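Side-chain contacts in endonuclease V isoform X2 (Ciona intestinalis, PDB 6OZI), which probably cleaves nucleic acid strands at sites marked by inosine, in a hydrolysis that depends on metal ions: residues A[189-193]-A[194-198]; A[206-210]-A[211-215]; A[219-223]-A[224-228]. The protein carries 1 engineered substitution. All coordinates share one frame; numbering follows the deposited sequence.

Contact 1 (A[189-193]-A[194-198]). With nucleotides of chain D.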
loop_
_atom_site.group_PDB
_atom_site.type_symbol
_atom_site.label_atom_id
_atom_site.label_comp_id
_atom_site.label_asym_id
_atom_site.label_seq_id
_atom_site.Cartn_x
_atom_site.Cartn_y
_atom_site.Cartn_z
ATOM N N ALA A 189 -25.042 8.156 -3.412
ATOM C CA ALA A 189 -24.187 7.084 -2.913
ATOM C C ALA A 189 -24.374 5.862 -3.802
ATOM O O ALA A 189 -25.491 5.357 -3.934
ATOM C CB ALA A 189 -24.537 6.752 -1.465
ATOM N N VAL A 190 -23.300 5.407 -4.443
ATOM C CA VAL A 190 -23.413 4.369 -5.457
ATOM C C VAL A 190 -22.448 3.235 -5.159
ATOM O O VAL A 190 -21.425 3.404 -4.482
ATOM C CB VAL A 190 -23.169 4.908 -6.884
ATOM C CG1 VAL A 190 -24.154 6.027 -7.208
ATOM C CG2 VAL A 190 -21.721 5.360 -7.057
ATOM N N LEU A 191 -22.798 2.063 -5.682
ATOM C CA LEU A 191 -21.999 0.850 -5.548
ATOM C C LEU A 191 -22.132 0.099 -6.869
ATOM O O LEU A 191 -23.106 -0.628 -7.082
ATOM C CB LEU A 191 -22.488 0.026 -4.364
ATOM C CG LEU A 191 -21.590 -1.047 -3.763
ATOM C CD1 LEU A 191 -22.208 -1.497 -2.450
ATOM C CD2 LEU A 191 -21.426 -2.235 -4.710
ATOM N N TYR A 192 -21.137 0.245 -7.741
ATOM C CA TYR A 192 -21.194 -0.351 -9.068
ATOM C C TYR A 192 -20.237 -1.512 -9.253
ATOM O O TYR A 192 -20.558 -2.446 -9.991
ATOM C CB TYR A 192 -20.889 0.707 -10.139
ATOM C CG TYR A 192 -21.910 1.819 -10.208
ATOM C CD1 TYR A 192 -23.263 1.553 -10.069
ATOM C CD2 TYR A 192 -21.517 3.140 -10.396
ATOM C CE1 TYR A 192 -24.201 2.567 -10.135
ATOM C CE2 TYR A 192 -22.448 4.165 -10.461
ATOM C CZ TYR A 192 -23.787 3.873 -10.328
ATOM O OH TYR A 192 -24.715 4.886 -10.388
ATOM N N ALA A 193 -19.110 -1.508 -8.559
ATOM C CA ALA A 193 -18.112 -2.545 -8.746
ATOM C C ALA A 193 -18.515 -3.823 -8.018
ATOM O O ALA A 193 -19.152 -3.773 -6.966
ATOM C CB ALA A 193 -16.761 -2.072 -8.227
ATOM N N PRO A 194 -18.150 -4.980 -8.556
ATOM C CA PRO A 194 -18.402 -6.229 -7.835
ATOM C C PRO A 194 -17.472 -6.351 -6.638
ATOM O O PRO A 194 -16.454 -5.659 -6.531
ATOM C CB PRO A 194 -18.116 -7.315 -8.881
ATOM C CG PRO A 194 -17.123 -6.684 -9.803
ATOM C CD PRO A 194 -17.490 -5.206 -9.856
ATOM N N LYS A 195 -17.870 -7.215 -5.701
ATOM C CA LYS A 195 -17.071 -7.535 -4.514
ATOM C C LYS A 195 -16.777 -6.290 -3.674
ATOM O O LYS A 195 -15.770 -6.230 -2.962
ATOM C CB LYS A 195 -15.765 -8.231 -4.923
ATOM C CG LYS A 195 -15.990 -9.436 -5.820
ATOM C CD LYS A 195 -14.701 -10.119 -6.247
ATOM C CE LYS A 195 -15.022 -11.317 -7.144
ATOM N NZ LYS A 195 -13.880 -12.273 -7.319
ATOM N N VAL A 196 -17.646 -5.284 -3.760
ATOM C CA VAL A 196 -17.504 -4.030 -3.030
ATOM C C VAL A 196 -18.758 -3.798 -2.199
ATOM O O VAL A 196 -19.878 -3.976 -2.692
ATOM C CB VAL A 196 -17.263 -2.856 -4.003
ATOM C CG1 VAL A 196 -17.448 -1.512 -3.306
ATOM C CG2 VAL A 196 -15.880 -2.956 -4.614
ATOM N N GLU A 197 -18.576 -3.386 -0.941
ATOM C CA GLU A 197 -19.697 -2.971 -0.108
ATOM C C GLU A 197 -19.660 -1.503 0.284
ATOM O O GLU A 197 -20.688 -0.979 0.731
ATOM C CB GLU A 197 -19.765 -3.808 1.180
ATOM C CG GLU A 197 -20.122 -5.266 0.967
ATOM C CD GLU A 197 -20.234 -6.025 2.271
ATOM O OE1 GLU A 197 -20.735 -5.448 3.261
ATOM O OE2 GLU A 197 -19.813 -7.200 2.315
ATOM N N LYS A 198 -18.518 -0.832 0.138
ATOM C CA LYS A 198 -18.385 0.557 0.547
ATOM C C LYS A 198 -18.791 1.476 -0.599
ATOM O O LYS A 198 -18.148 1.453 -1.657
ATOM C CB LYS A 198 -16.956 0.839 0.981
ATOM C CG LYS A 198 -16.780 2.068 1.844
ATOM C CD LYS A 198 -15.374 2.107 2.447
ATOM C CE LYS A 198 -15.085 3.440 3.133
ATOM N NZ LYS A 198 -15.873 3.614 4.391
ATOM P P DG D 13 -14.809 -2.411 0.128
ATOM O OP1 DG D 13 -16.246 -2.638 0.383
ATOM O OP2 DG D 13 -14.347 -1.218 -0.610
ATOM O "O5'" DG D 13 -14.076 -2.382 1.533
ATOM C "C5'" DG D 13 -14.387 -3.343 2.515
ATOM C "C4'" DG D 13 -13.549 -3.095 3.744
ATOM O "O4'" DG D 13 -12.153 -3.106 3.378
ATOM C "C3'" DG D 13 -13.790 -1.730 4.388
ATOM O "O3'" DG D 13 -14.463 -1.886 5.608
ATOM C "C2'" DG D 13 -12.392 -1.140 4.598
ATOM C "C1'" DG D 13 -11.473 -2.313 4.303
ATOM N N9 DG D 13 -10.199 -1.888 3.753
ATOM C C8 DG D 13 -9.946 -1.376 2.502
ATOM N N7 DG D 13 -8.691 -1.051 2.320
ATOM C C5 DG D 13 -8.087 -1.364 3.533
ATOM C C6 DG D 13 -6.742 -1.227 3.951
ATOM O O6 DG D 13 -5.774 -0.795 3.305
ATOM N N1 DG D 13 -6.566 -1.663 5.263
ATOM C C2 DG D 13 -7.564 -2.159 6.068
ATOM N N2 DG D 13 -7.211 -2.527 7.304
ATOM N N3 DG D 13 -8.822 -2.282 5.691
ATOM C C4 DG D 13 -9.009 -1.868 4.420
ATOM P P DA D 12 -11.702 -2.660 -5.145
ATOM O OP1 DA D 12 -12.989 -2.788 -5.865
ATOM O OP2 DA D 12 -11.027 -1.343 -5.031
ATOM O "O5'" DA D 12 -11.862 -3.249 -3.668
ATOM C "C5'" DA D 12 -12.695 -4.376 -3.446
ATOM C "C4'" DA D 12 -12.597 -4.828 -2.008
ATOM O "O4'" DA D 12 -11.263 -5.314 -1.764
ATOM C "C3'" DA D 12 -12.826 -3.735 -0.976
ATOM O "O3'" DA D 12 -14.200 -3.699 -0.613
ATOM C "C2'" DA D 12 -11.958 -4.192 0.193
ATOM C "C1'" DA D 12 -10.796 -4.873 -0.507
ATOM N N9 DA D 12 -9.652 -3.992 -0.712
ATOM C C8 DA D 12 -9.461 -3.098 -1.727
ATOM N N7 DA D 12 -8.328 -2.438 -1.645
ATOM C C5 DA D 12 -7.746 -2.927 -0.493
ATOM C C6 DA D 12 -6.536 -2.634 0.155
ATOM N N6 DA D 12 -5.654 -1.740 -0.295
ATOM N N1 DA D 12 -6.263 -3.305 1.286
ATOM C C2 DA D 12 -7.150 -4.207 1.731
ATOM N N3 DA D 12 -8.314 -4.565 1.217
ATOM C C4 DA D 12 -8.555 -3.885 0.094
ATOM P P DC D 14 -14.885 -0.588 6.452
ATOM O OP1 DC D 14 -15.993 -1.028 7.329
ATOM O OP2 DC D 14 -15.013 0.582 5.545
ATOM O "O5'" DC D 14 -13.614 -0.277 7.348
ATOM C "C5'" DC D 14 -13.374 -1.034 8.503
ATOM C "C4'" DC D 14 -12.103 -0.555 9.154
ATOM O "O4'" DC D 14 -11.056 -0.580 8.174
ATOM C "C3'" DC D 14 -12.157 0.888 9.632
ATOM O "O3'" DC D 14 -12.504 0.929 11.006
ATOM C "C2'" DC D 14 -10.737 1.415 9.405
ATOM C "C1'" DC D 14 -10.066 0.331 8.562
ATOM N N1 DC D 14 -9.395 0.870 7.359
ATOM C C2 DC D 14 -8.053 1.202 7.453
ATOM O O2 DC D 14 -7.487 1.021 8.534
ATOM N N3 DC D 14 -7.416 1.701 6.367
ATOM C C4 DC D 14 -8.093 1.886 5.227
ATOM N N4 DC D 14 -7.424 2.383 4.179
ATOM C C5 DC D 14 -9.479 1.552 5.112
ATOM C C6 DC D 14 -10.086 1.056 6.198
HETATM O O HOH W 1 -18.761 1.738 -4.401
#

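Contact 2 (A[206-210]-A[211-215])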
loop_
_atom_site.group_PDB
_atom_site.type_symbol
_atom_site.label_atom_id
_atom_site.label_comp_id
_atom_site.label_asym_id
_atom_site.label_seq_id
_atom_site.Cartn_x
_atom_site.Cartn_y
_atom_site.Cartn_z
ATOM N N HIS A 206 -20.077 20.127 -13.173
ATOM C CA HIS A 206 -20.447 21.284 -13.967
ATOM C C HIS A 206 -20.781 20.801 -15.367
ATOM O O HIS A 206 -20.058 19.965 -15.918
ATOM C CB HIS A 206 -19.306 22.306 -13.989
ATOM C CG HIS A 206 -19.597 23.525 -14.803
ATOM N ND1 HIS A 206 -20.792 24.204 -14.725
ATOM C CD2 HIS A 206 -18.841 24.191 -15.706
ATOM C CE1 HIS A 206 -20.762 25.233 -15.551
ATOM N NE2 HIS A 206 -19.589 25.246 -16.160
ATOM N N LYS A 207 -21.872 21.335 -15.934
ATOM C CA LYS A 207 -22.328 20.994 -17.289
ATOM C C LYS A 207 -22.767 19.528 -17.409
ATOM O O LYS A 207 -22.628 18.912 -18.468
ATOM C CB LYS A 207 -21.241 21.321 -18.324
ATOM C CG LYS A 207 -20.835 22.792 -18.335
ATOM C CD LYS A 207 -19.775 23.134 -19.389
ATOM C CE LYS A 207 -20.255 23.078 -20.804
ATOM N NZ LYS A 207 -19.210 23.666 -21.704
ATOM N N CYS A 208 -23.361 18.980 -16.347
ATOM C CA CYS A 208 -23.754 17.576 -16.328
ATOM C C CYS A 208 -24.744 17.345 -15.191
ATOM O O CYS A 208 -24.520 17.807 -14.069
ATOM C CB CYS A 208 -22.524 16.679 -16.161
ATOM S SG CYS A 208 -22.828 14.927 -16.365
ATOM N N SER A 209 -25.833 16.633 -15.478
ATOM C CA SER A 209 -26.789 16.315 -14.426
ATOM C C SER A 209 -26.227 15.213 -13.525
ATOM O O SER A 209 -25.357 14.430 -13.923
ATOM C CB SER A 209 -28.134 15.875 -15.010
ATOM O OG SER A 209 -28.047 14.576 -15.570
ATOM N N LEU A 210 -26.751 15.152 -12.298
ATOM C CA LEU A 210 -26.335 14.103 -11.372
ATOM C C LEU A 210 -26.577 12.721 -11.965
ATOM O O LEU A 210 -25.773 11.799 -11.774
ATOM C CB LEU A 210 -27.076 14.265 -10.043
ATOM C CG LEU A 210 -26.914 13.151 -8.996
ATOM C CD1 LEU A 210 -25.447 12.870 -8.680
ATOM C CD2 LEU A 210 -27.669 13.508 -7.733
ATOM N N GLU A 211 -27.671 12.574 -12.714
ATOM C CA GLU A 211 -28.043 11.286 -13.291
ATOM C C GLU A 211 -27.052 10.848 -14.363
ATOM O O GLU A 211 -26.587 9.695 -14.376
ATOM C CB GLU A 211 -29.446 11.396 -13.872
ATOM C CG GLU A 211 -30.547 11.654 -12.842
ATOM C CD GLU A 211 -30.685 13.091 -12.329
ATOM O OE1 GLU A 211 -29.983 14.009 -12.828
ATOM O OE2 GLU A 211 -31.551 13.290 -11.435
ATOM N N THR A 212 -26.729 11.757 -15.283
ATOM C CA THR A 212 -25.724 11.461 -16.292
ATOM C C THR A 212 -24.360 11.256 -15.645
ATOM O O THR A 212 -23.607 10.358 -16.041
ATOM C CB THR A 212 -25.679 12.589 -17.323
ATOM O OG1 THR A 212 -26.979 12.756 -17.915
ATOM C CG2 THR A 212 -24.666 12.263 -18.410
ATOM N N ALA A 213 -24.050 12.043 -14.612
ATOM C CA ALA A 213 -22.812 11.841 -13.865
ATOM C C ALA A 213 -22.712 10.408 -13.357
ATOM O O ALA A 213 -21.690 9.739 -13.550
ATOM C CB ALA A 213 -22.727 12.834 -12.704
ATOM N N ALA A 214 -23.780 9.910 -12.726
ATOM C CA ALA A 214 -23.761 8.546 -12.207
ATOM C C ALA A 214 -23.600 7.523 -13.326
ATOM O O ALA A 214 -22.859 6.546 -13.171
ATOM C CB ALA A 214 -25.029 8.265 -11.400
ATOM N N LYS A 215 -24.273 7.732 -14.466
ATOM C CA LYS A 215 -24.096 6.800 -15.583
ATOM C C LYS A 215 -22.646 6.767 -16.054
ATOM O O LYS A 215 -22.113 5.697 -16.387
ATOM C CB LYS A 215 -25.009 7.164 -16.757
ATOM C CG LYS A 215 -26.308 6.378 -16.845
ATOM C CD LYS A 215 -27.410 7.211 -17.497
ATOM C CE LYS A 215 -28.586 6.348 -17.923
ATOM N NZ LYS A 215 -28.764 5.191 -17.006
#

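Contact 3 (A[219-223]-A[224-228]). With nucleotides of chain D.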
loop_
_atom_site.group_PDB
_atom_site.type_symbol
_atom_site.label_atom_id
_atom_site.label_comp_id
_atom_site.label_asym_id
_atom_site.label_seq_id
_atom_site.Cartn_x
_atom_site.Cartn_y
_atom_site.Cartn_z
ATOM N N GLY A 219 -20.049 3.634 -16.090
ATOM C CA GLY A 219 -19.302 3.234 -17.271
ATOM C C GLY A 219 -17.797 3.230 -17.068
ATOM O O GLY A 219 -17.076 2.515 -17.770
ATOM N N CYS A 220 -17.300 4.026 -16.121
ATOM C CA CYS A 220 -15.875 4.082 -15.825
ATOM C C CYS A 220 -15.447 3.080 -14.759
ATOM O O CYS A 220 -14.275 3.076 -14.383
ATOM C CB CYS A 220 -15.473 5.489 -15.367
ATOM S SG CYS A 220 -15.597 6.769 -16.635
ATOM N N THR A 221 -16.354 2.236 -14.269
ATOM C CA THR A 221 -16.083 1.395 -13.108
ATOM C C THR A 221 -15.648 -0.001 -13.543
ATOM O O THR A 221 -16.406 -0.720 -14.206
ATOM C CB THR A 221 -17.310 1.304 -12.200
ATOM O OG1 THR A 221 -17.561 2.581 -11.596
ATOM C CG2 THR A 221 -17.086 0.267 -11.108
ATOM N N LYS A 222 -14.425 -0.374 -13.173
ATOM C CA LYS A 222 -13.997 -1.766 -13.130
ATOM C C LYS A 222 -13.907 -2.269 -11.697
ATOM O O LYS A 222 -14.488 -3.307 -11.362
ATOM C CB LYS A 222 -12.641 -1.946 -13.834
ATOM C CG LYS A 222 -12.681 -1.739 -15.337
ATOM C CD LYS A 222 -11.330 -2.024 -15.978
ATOM C CE LYS A 222 -11.373 -1.776 -17.482
ATOM N NZ LYS A 222 -10.024 -1.857 -18.123
ATOM N N THR A 223 -13.204 -1.535 -10.838
ATOM C CA THR A 223 -13.181 -1.741 -9.401
ATOM C C THR A 223 -13.821 -0.518 -8.734
ATOM O O THR A 223 -14.394 0.341 -9.409
ATOM C CB THR A 223 -11.742 -1.992 -8.934
ATOM O OG1 THR A 223 -10.925 -0.860 -9.253
ATOM C CG2 THR A 223 -11.171 -3.226 -9.628
ATOM N N ARG A 224 -13.718 -0.437 -7.403
ATOM C CA ARG A 224 -14.436 0.602 -6.668
ATOM C C ARG A 224 -14.059 1.998 -7.158
ATOM O O ARG A 224 -14.930 2.855 -7.354
ATOM C CB ARG A 224 -14.169 0.477 -5.165
ATOM C CG ARG A 224 -14.941 1.483 -4.316
ATOM C CD ARG A 224 -14.586 1.363 -2.833
ATOM N NE ARG A 224 -15.251 2.376 -2.013
ATOM C CZ ARG A 224 -14.640 3.418 -1.451
ATOM N NH1 ARG A 224 -13.340 3.596 -1.606
ATOM N NH2 ARG A 224 -15.331 4.285 -0.724
ATOM N N ILE A 225 -12.769 2.251 -7.341
ATOM C CA ILE A 225 -12.284 3.555 -7.787
ATOM C C ILE A 225 -12.345 3.587 -9.313
ATOM O O ILE A 225 -11.600 2.838 -9.962
ATOM C CB ILE A 225 -10.861 3.824 -7.290
ATOM C CG1 ILE A 225 -10.757 3.560 -5.783
ATOM C CG2 ILE A 225 -10.455 5.236 -7.625
ATOM C CD1 ILE A 225 -11.719 4.356 -4.952
ATOM N N PRO A 226 -13.173 4.439 -9.911
ATOM C CA PRO A 226 -13.261 4.485 -11.377
ATOM C C PRO A 226 -11.900 4.701 -12.030
ATOM O O PRO A 226 -11.024 5.385 -11.489
ATOM C CB PRO A 226 -14.202 5.667 -11.637
ATOM C CG PRO A 226 -15.040 5.743 -10.406
ATOM C CD PRO A 226 -14.116 5.374 -9.274
ATOM N N GLU A 227 -11.746 4.120 -13.220
ATOM C CA GLU A 227 -10.441 4.041 -13.879
ATOM C C GLU A 227 -9.716 5.377 -14.036
ATOM O O GLU A 227 -8.508 5.424 -13.749
ATOM C CB GLU A 227 -10.613 3.342 -15.236
ATOM C CG GLU A 227 -10.984 1.870 -15.127
ATOM C CD GLU A 227 -9.926 1.057 -14.385
ATOM O OE1 GLU A 227 -8.823 0.857 -14.935
ATOM O OE2 GLU A 227 -10.199 0.621 -13.248
ATOM N N PRO A 228 -10.340 6.472 -14.498
ATOM C CA PRO A 228 -9.558 7.718 -14.659
ATOM C C PRO A 228 -9.012 8.247 -13.341
ATOM O O PRO A 228 -7.862 8.710 -13.270
ATOM C CB PRO A 228 -10.566 8.688 -15.290
ATOM C CG PRO A 228 -11.642 7.817 -15.869
ATOM C CD PRO A 228 -11.735 6.644 -14.953
ATOM P P DA D 12 -11.702 -2.660 -5.145
ATOM O OP1 DA D 12 -12.989 -2.788 -5.865
ATOM O OP2 DA D 12 -11.027 -1.343 -5.031
ATOM O "O5'" DA D 12 -11.862 -3.249 -3.668
ATOM C "C5'" DA D 12 -12.695 -4.376 -3.446
ATOM C "C4'" DA D 12 -12.597 -4.828 -2.008
ATOM O "O4'" DA D 12 -11.263 -5.314 -1.764
ATOM C "C3'" DA D 12 -12.826 -3.735 -0.976
ATOM O "O3'" DA D 12 -14.200 -3.699 -0.613
ATOM C "C2'" DA D 12 -11.958 -4.192 0.193
ATOM C "C1'" DA D 12 -10.796 -4.873 -0.507
ATOM N N9 DA D 12 -9.652 -3.992 -0.712
ATOM C C8 DA D 12 -9.461 -3.098 -1.727
ATOM N N7 DA D 12 -8.328 -2.438 -1.645
ATOM C C5 DA D 12 -7.746 -2.927 -0.493
ATOM C C6 DA D 12 -6.536 -2.634 0.155
ATOM N N6 DA D 12 -5.654 -1.740 -0.295
ATOM N N1 DA D 12 -6.263 -3.305 1.286
ATOM C C2 DA D 12 -7.150 -4.207 1.731
ATOM N N3 DA D 12 -8.314 -4.565 1.217
ATOM C C4 DA D 12 -8.555 -3.885 0.094
ATOM P P DC D 11 -6.732 -3.098 -9.673
ATOM O OP1 DC D 11 -6.992 -3.718 -10.991
ATOM O OP2 DC D 11 -6.459 -1.648 -9.545
ATOM O "O5'" DC D 11 -7.998 -3.414 -8.782
ATOM C "C5'" DC D 11 -7.980 -3.081 -7.424
ATOM C "C4'" DC D 11 -8.530 -4.219 -6.604
ATOM O "O4'" DC D 11 -7.442 -4.968 -6.041
ATOM C "C3'" DC D 11 -9.370 -3.778 -5.434
ATOM O "O3'" DC D 11 -10.700 -3.687 -5.857
ATOM C "C2'" DC D 11 -9.183 -4.904 -4.421
ATOM C "C1'" DC D 11 -7.801 -5.449 -4.765
ATOM N N1 DC D 11 -6.720 -5.076 -3.804
ATOM C C2 DC D 11 -6.610 -5.764 -2.599
ATOM O O2 DC D 11 -7.437 -6.643 -2.342
ATOM N N3 DC D 11 -5.607 -5.443 -1.747
ATOM C C4 DC D 11 -4.735 -4.493 -2.069
ATOM N N4 DC D 11 -3.760 -4.212 -1.196
ATOM C C5 DC D 11 -4.827 -3.779 -3.301
ATOM C C6 DC D 11 -5.822 -4.105 -4.132
HETATM O O HOH W 2 -17.415 2.649 -8.675
HETATM O O HOH W 3 -12.355 1.044 -11.834
HETATM O O HOH W 4 -10.620 0.433 -6.789
#

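Contact 1 (A[189-193]-A[194-198])
L191 meets V196 and E197 across the loop that joins strand 184-190 to strand 200-206, and its isobutyl group lies against the V196 and E197 carbonyls. CB already points toward the returning limb. CG, anti to the backbone N (chi1 -162°), comes 4.2 Å from V196 CG1, and the two side chains slide past each other in opposite directions. At the tip both methyls lie against V196 O, L191 CD2 at 3.1 Å, a tight approach, and L191 CD1 at 3.4 Å; CD1 is also 3.6 Å from E197 O. Nearer the apex, the A193 CB methyl packs 3.8 Å from V196 CG2, so V196 is held by apolar contacts at both its branches.

V196 CG2 also faces DNA, with OP1 of nucleotide DA12 of chain D close by. The backbone amides of the next two residues bind the strand: E197 N and K198 N both donate to OP1 of DG13 of chain D, at 2.8 Å and 2.9 Å. This single phosphate oxygen is thus gripped by two successive amides. K198 adds a weak side-chain bond, its extended chain turning only at the last torsion to bring NZ to OP2 of DC14 of chain D. On the protein side a water donates to V190 O and to K198 O, bridging the two ends of the bend.

In the fold this is a hairpin loop with a phosphate-binding returning limb. L191 packs on F164 and R168 of helix 157-169, V190 lies against I200 and V202 of strand 200-206, and Y192 reaches helix 210-219.

Contact 2 (A[206-210]-A[211-215])
S209 and T212 meet at the start of helix 210-219, where S209 is the N-cap: its OG accepts from T212 N at 3.1 Å, with a nearly straight N-H...O angle of 172°. The hydroxyl reaches that amide because S209 OG sits between its own backbone N and carbonyl carbon (chi1 73°), folded back over the first turn. The same residue opens the helical bonding, since A213 N donates to S209 O at 2.8 Å and A214 N follows by donating to L210 O.

The packed part lies toward the sheet. The L210 side chain turns away from the rest of the turn and finds its packing on V185 and K188 of strand 184-190, while the A213 methyl rests on I141 of strand 140-144. C208 adds to this part, its SG directed toward T212 and A213, but it is deposited in two conformers and the placement of the sulfur is uncertain. D27 binds this region from a loop, hydrogen-bonded through OD1 to S209 N and through OD2 to T212 OG1, so the cap and the first turn share one carboxylate. That anion close to the helix start would probably be stabilised by the helix dipole.

E211 forms the loose, solvent side. It is exposed, and within this turn its carboxylate makes a weak contact: its chain bends at chi2 (78°), which swings the acid end back over the cap instead of letting it extend into solvent. There E211 OE1 stands 3.4 Å from S209 CB and, by a weak and unsettled hydrogen bond, the same 3.4 Å from S209 OG.

Contact 3 (A[219-223]-A[224-228])
T223, E227 and C220 carry most of the contact between the loop after helix 210-219 and the start of helix 227-243. C220 makes its direct backbone bond: E227 N donates to C220 O at 3.0 Å, nearly straight (172°). Beside it C220 CB touches two prolines, P226 CB and P228 CD, each 3.9 Å away, and this apolar patch continues onto V38 and L114 of the sheet strands.

E227 bends at chi2 (-60°), bringing its carboxylate against the K222 side chain. The extended K222 chain crosses it at about a right angle, E227 CD lying 3.7 Å from K222 CD. The charged ends stay apart, K222 NZ and E227 OE1 being 4.4 Å distant, beyond a salt bridge; K230 forms one with E227 OE2 instead. A water accepting from K222 N is also close to E227 OE2 and I225 O.

T223 has its hydroxyl between backbone N and carbonyl carbon (chi1 60°), where OG1 meets a second water and receives a hydrogen bond from K230 NZ. That water accepts from I225 N and donates to OP2 of DA12 of chain D. The T223 CG2 methyl points to the neighbouring nucleotide, 3.3 Å from O5' of DC11 of chain D. R224 N then donates at 2.9 Å to OP1 of DA12, while the R224 guanidinium turns to the carbonyls of K198, K145 and P199. The whole is a loop that binds a DNA phosphate through the R224 amide and a water, leading into helix 227-243 with P226 at its N-cap, on the DNA-contacting face of this RNase H-like fold.

Overall arrangement
Along the chain the contacts come in series; none nests in or crosses another. Contact 1 closes the hairpin between strands 184-190 and 200-206. Strand 200-206 then leads into contact 2, which starts helix 210-219, and that helix ends at contact 3, the turn into helix 227-243. Contacts 1 and 3, with centres about 10 Å apart, form adjoining parts of the DNA-binding surface: A193 packs on T223 and on T221, and both loops hold phosphates of chain D. Contact 2 stands farther off, its nearest atom about 12 Å from the nucleic acid, yet A214 meets the Y192 ring hydroxyl of contact 1, so helix 210-219 backs the hairpin loop.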